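Local coordinates for protein carboxylesterase (Est-2) (PDB 5FRD) that is a carboxylesterase that probably hydrolyses carboxylic esters and is found with coenzyme A bound close to its active site, at residues L118-L121 with P122-E126; L138-S141 with M142-A145. All coordinates share one frame; numbering follows the deposited sequence. Where two conformers were deposited one is given.

Contact 1 of 2, residues L118-L121 with P122-E126; sequences LRVL and PEILE. With COA (coenzyme A), chain C.
Leu121 and Ile124 meet through their terminal methyls, CD1 to CD1 at 3.9 Å in the Leu121 conformer given, where the chain turns into helix 122-125. Leu121 is the N-cap, and it works through its backbone: its O accepts Leu125 N at 3.0 Å, in the carbonyl plane and nearly straight, while Ile124 N comes from above that plane at a more bent angle (135°). Pro122 suits the first helical position, where the helix's own bonds need no N-H. The closely packed side faces inward. Val120 has CG1 anti to its backbone N (chi1 -179°), which lays that methyl 3.9 Å from Leu125 CB, the two side chains crossing at about a right angle; Leu125 then continues onto helix 162-173. By contrast, the Pro122 ring and the carboxylates of Glu123 and Glu126 lie on the solvent side, where Glu126 pairs with Lys129. Coenzyme A runs along 118-121: Leu121 N donates to its pantetheine carbonyl O5P at 2.9 Å, and Leu118 O approaches the thiol sulfur S1P. Arg119 curls at chi2 and chi3, lays one guanidinium face over CCP of coenzyme A and keeps NE in a salt bridge with Asp173; its CB lies 3.5 Å from the ligand hydroxyl OAP. An alanine here is likely to strip the cover from CCP and rob Asp173 of its charged mate. Backbone amide and aliphatic surface thus receive the pantetheine arm, whereas the arginine's positive charge would probably favour the anionic pyrophosphate beside it.

Contact 2 of 2, residues L138-S141 with M142-A145; sequences LMLS and MAFA
Leu140 and Phe144 lie side by side and point the same way, with Leu140 CD2 4.0 Å from Phe144 CE2. The Phe144 ring turns its edge to the backbone, and Leu140 O sits in the ring plane, 3.8 Å from Phe144 CD2, so that the weakly positive rim of the ring faces an oxygen. The ring is placed there by chi1 of -78°, with CG anti to the carbonyl carbon. Both residues are buried, and Leu140 also packs on Tyr151, Arg155 and Phe158 of helix 149-160, a setting that suits large apolar side chains. Ser141 is small and polar at the exposed margin: with chi1 at 74° its OG stands between backbone N and carbonyl carbon and bends back to donate to Leu138 O at 2.7 Å, an economical use of a hydroxyl in the last turn of a helix. Here helix 132-141, one of the helices inserted between strands 106-112 and 192-197 as a cap over the alpha/beta hydrolase core, runs out: Met142 N bonds to Met139 O (3.1 Å) and Ala143 N to Leu140 O (3.0 Å), three residues back in each case. Phe144 N reaches Leu140 O too, though weakly. Water 1 donates to both Ser141 O and Phe144 O, joining the helix end to the following loop. Met142 keeps an extended chain up to its SD, which lies 4.2 Å from Leu138 CD1, then bends at chi3 (75°) to carry its methyl away; its flexible thioether suits the coenzyme A pocket, where it also touches Leu202. The small methyl of Ala143, CB, lies 3.6 Å from Met139 O and touches the putative Ser-His-Asp triad.

Contact 1 and contact 2 are successive local turns of the same cap region, their centres about 13 Å apart, one opening helix 122-125 and the other closing helix 132-141. Both are partly buried, and they meet directly: in the Leu121 conformer given, Leu121 CD1 lies 3.6 Å from Met142 CE, both of them in the coenzyme A pocket, while Ile124 packs on Leu138 and Met139, and the aliphatic part of Glu123 rests on Leu138. Their chemistry differs with place. Residues 118-121 lie along the ligand and add charge to backbone recognition, with 122-126 carrying the turn into the helix; residues 138-145 rely on apolar packing, a serine hydroxyl and a bridging water, and lead inward towards the presumed catalytic residues.

Contact 1 of 2, residues L118-L121 with P122-E126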
# COMPACT_ATOMS: atom_id res chain seq x y z
N LEU A 118 6.96 1.05 11.26
CA LEU A 118 7.19 2.09 10.25
C LEU A 118 7.56 3.43 10.85
O LEU A 118 7.02 4.49 10.48
CB LEU A 118 5.97 2.19 9.32
CG LEU A 118 5.71 0.97 8.43
CD1 LEU A 118 4.39 1.14 7.70
CD2 LEU A 118 6.84 0.76 7.41
N ARG A 119 8.54 3.42 11.74
CA ARG A 119 9.08 4.66 12.24
C ARG A 119 9.53 5.56 11.07
O ARG A 119 10.09 5.09 10.08
CB ARG A 119 10.28 4.39 13.16
CG ARG A 119 9.90 3.80 14.51
CD ARG A 119 9.19 4.78 15.45
NE ARG A 119 9.80 6.10 15.45
CZ ARG A 119 10.99 6.39 15.98
NH1 ARG A 119 11.70 5.48 16.62
NH2 ARG A 119 11.47 7.63 15.84
N VAL A 120 9.29 6.85 11.24
CA VAL A 120 9.64 7.85 10.24
C VAL A 120 10.80 8.74 10.73
O VAL A 120 10.77 9.23 11.86
CB VAL A 120 8.42 8.71 9.90
CG1 VAL A 120 8.76 9.74 8.83
CG2 VAL A 120 7.25 7.83 9.46
N LEU A 121 11.76 8.95 9.86
CA LEU A 121 12.89 9.83 10.17
C LEU A 121 12.38 11.15 10.70
O LEU A 121 11.58 11.80 10.04
CB LEU A 121 13.68 10.15 8.92
CG LEU A 121 14.68 9.15 8.37
CD1 LEU A 121 15.14 9.60 6.99
CD2 LEU A 121 15.85 8.99 9.34
N PRO A 122 12.81 11.56 11.92
CA PRO A 122 12.38 12.85 12.44
C PRO A 122 12.64 14.05 11.51
O PRO A 122 11.81 14.95 11.40
CB PRO A 122 13.16 12.98 13.74
CG PRO A 122 13.22 11.57 14.21
CD PRO A 122 13.49 10.77 12.97
N GLU A 123 13.71 14.01 10.75
CA GLU A 123 13.99 15.05 9.74
C GLU A 123 12.89 15.17 8.66
O GLU A 123 12.68 16.24 8.06
CB GLU A 123 15.34 14.77 9.10
CG GLU A 123 15.89 15.87 8.22
CD GLU A 123 17.36 15.68 7.83
OE1 GLU A 123 17.93 14.61 8.12
OE2 GLU A 123 17.95 16.60 7.21
N ILE A 124 12.19 14.08 8.37
CA ILE A 124 11.02 14.13 7.48
C ILE A 124 9.83 14.58 8.30
O ILE A 124 9.18 15.54 7.96
CB ILE A 124 10.74 12.75 6.80
CG1 ILE A 124 11.89 12.31 5.87
CG2 ILE A 124 9.42 12.80 6.00
CD1 ILE A 124 11.84 10.89 5.33
N LEU A 125 9.50 13.85 9.37
CA LEU A 125 8.24 14.02 10.04
C LEU A 125 8.13 15.41 10.69
O LEU A 125 7.11 16.07 10.52
CB LEU A 125 8.02 12.83 11.02
CG LEU A 125 6.69 12.72 11.74
CD1 LEU A 125 5.53 12.58 10.76
CD2 LEU A 125 6.72 11.55 12.70
N GLU A 126 9.19 15.85 11.37
CA GLU A 126 9.22 17.18 11.99
C GLU A 126 9.54 18.27 10.95
O GLU A 126 9.10 19.41 11.08
CB GLU A 126 10.24 17.26 13.13
CG GLU A 126 10.03 16.33 14.33
CD GLU A 126 8.58 16.30 14.81
OE1 GLU A 126 8.14 17.26 15.47
OE2 GLU A 126 7.90 15.30 14.53
N1A COA C . 11.44 -4.71 10.15
C2A COA C . 12.51 -5.28 10.73
N3A COA C . 13.23 -4.64 11.66
C4A COA C . 12.89 -3.40 12.06
C5A COA C . 11.75 -2.72 11.49
C6A COA C . 11.00 -3.46 10.49
N6A COA C . 9.93 -2.89 9.90
N7A COA C . 11.64 -1.49 12.04
C8A COA C . 12.64 -1.42 12.93
N9A COA C . 13.38 -2.55 12.93
C1B COA C . 14.57 -2.79 13.77
C2B COA C . 15.68 -1.93 13.24
O2B COA C . 16.34 -2.59 12.16
C3B COA C . 16.51 -1.69 14.49
O3B COA C . 17.37 -2.81 14.69
P3B COA C . 18.92 -2.65 15.11
O7A COA C . 18.79 -2.01 16.48
O8A COA C . 19.51 -1.78 14.03
O9A COA C . 19.44 -4.07 15.10
C4B COA C . 15.48 -1.64 15.60
O4B COA C . 14.33 -2.36 15.09
C5B COA C . 15.07 -0.24 16.02
O5B COA C . 14.57 0.47 14.87
P1A COA C . 13.41 1.56 15.01
O1A COA C . 12.31 1.07 15.86
O2A COA C . 13.06 1.94 13.57
O3A COA C . 14.00 2.84 15.78
P2A COA C . 15.35 3.67 15.51
O4A COA C . 15.20 4.80 16.50
O5A COA C . 16.53 2.75 15.48
O6A COA C . 15.27 4.26 14.00
CBP COA C . 14.55 5.55 12.16
CCP COA C . 14.30 5.22 13.62
CDP COA C . 13.47 6.53 11.70
CEP COA C . 15.94 6.21 12.05
CAP COA C . 14.48 4.25 11.33
OAP COA C . 13.23 3.56 11.57
C9P COA C . 14.65 4.50 9.84
O9P COA C . 15.72 4.86 9.40
N8P COA C . 13.57 4.27 9.07
C7P COA C . 13.61 4.30 7.60
C6P COA C . 13.27 5.66 7.00
C5P COA C . 11.83 6.14 7.09
O5P COA C . 11.57 7.28 7.50
N4P COA C . 10.88 5.31 6.64
C3P COA C . 9.49 5.69 6.56
C2P COA C . 8.62 4.48 6.83
S1P COA C . 6.90 4.94 6.57

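Contact 2 of 2, residues L138-S141 with M142-A145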
# COMPACT_ATOMS: atom_id res chain seq x y z
N LEU A 138 13.75 15.12 0.80
CA LEU A 138 14.47 14.05 1.51
C LEU A 138 13.73 12.71 1.41
O LEU A 138 14.30 11.69 1.00
CB LEU A 138 14.65 14.44 2.97
CG LEU A 138 15.29 13.37 3.87
CD1 LEU A 138 16.65 12.95 3.35
CD2 LEU A 138 15.35 13.90 5.28
N MET A 139 12.43 12.75 1.70
CA MET A 139 11.62 11.53 1.57
C MET A 139 11.67 10.97 0.16
O MET A 139 11.85 9.78 -0.07
CB MET A 139 10.19 11.82 1.98
CG MET A 139 9.33 10.57 1.97
SD MET A 139 7.71 10.96 2.62
CE MET A 139 6.88 9.39 2.28
N LEU A 140 11.52 11.82 -0.85
CA LEU A 140 11.49 11.33 -2.22
C LEU A 140 12.84 10.87 -2.75
O LEU A 140 12.90 9.95 -3.60
CB LEU A 140 10.83 12.35 -3.15
CG LEU A 140 9.33 12.50 -2.83
CD1 LEU A 140 8.69 13.38 -3.89
CD2 LEU A 140 8.55 11.20 -2.77
N SER A 141 13.94 11.42 -2.20
CA SER A 141 15.26 10.92 -2.52
C SER A 141 15.45 9.46 -2.07
O SER A 141 16.29 8.74 -2.61
CB SER A 141 16.38 11.79 -1.88
OG SER A 141 16.50 11.60 -0.48
N MET A 142 14.67 9.04 -1.08
CA MET A 142 14.70 7.69 -0.53
C MET A 142 13.63 6.77 -1.14
O MET A 142 13.56 5.59 -0.78
CB MET A 142 14.47 7.79 0.98
CG MET A 142 15.59 8.55 1.70
SD MET A 142 15.26 8.98 3.41
CE MET A 142 15.47 7.38 4.15
N ALA A 143 12.84 7.33 -2.06
CA ALA A 143 11.67 6.64 -2.65
C ALA A 143 11.75 6.37 -4.14
O ALA A 143 10.98 5.54 -4.64
CB ALA A 143 10.40 7.40 -2.37
N PHE A 144 12.64 7.05 -4.86
CA PHE A 144 12.80 6.91 -6.31
C PHE A 144 14.24 6.61 -6.62
O PHE A 144 15.14 7.22 -6.01
CB PHE A 144 12.39 8.20 -7.00
CG PHE A 144 10.91 8.39 -7.13
CD1 PHE A 144 10.21 7.78 -8.14
CD2 PHE A 144 10.21 9.16 -6.21
CE1 PHE A 144 8.84 7.96 -8.28
CE2 PHE A 144 8.85 9.35 -6.36
CZ PHE A 144 8.17 8.75 -7.39
N ALA A 145 14.45 5.74 -7.59
CA ALA A 145 15.81 5.43 -8.06
C ALA A 145 16.32 6.52 -8.98
O ALA A 145 17.54 6.68 -9.13
CB ALA A 145 15.80 4.11 -8.76
O HOH W 1 15.73 5.76 -3.52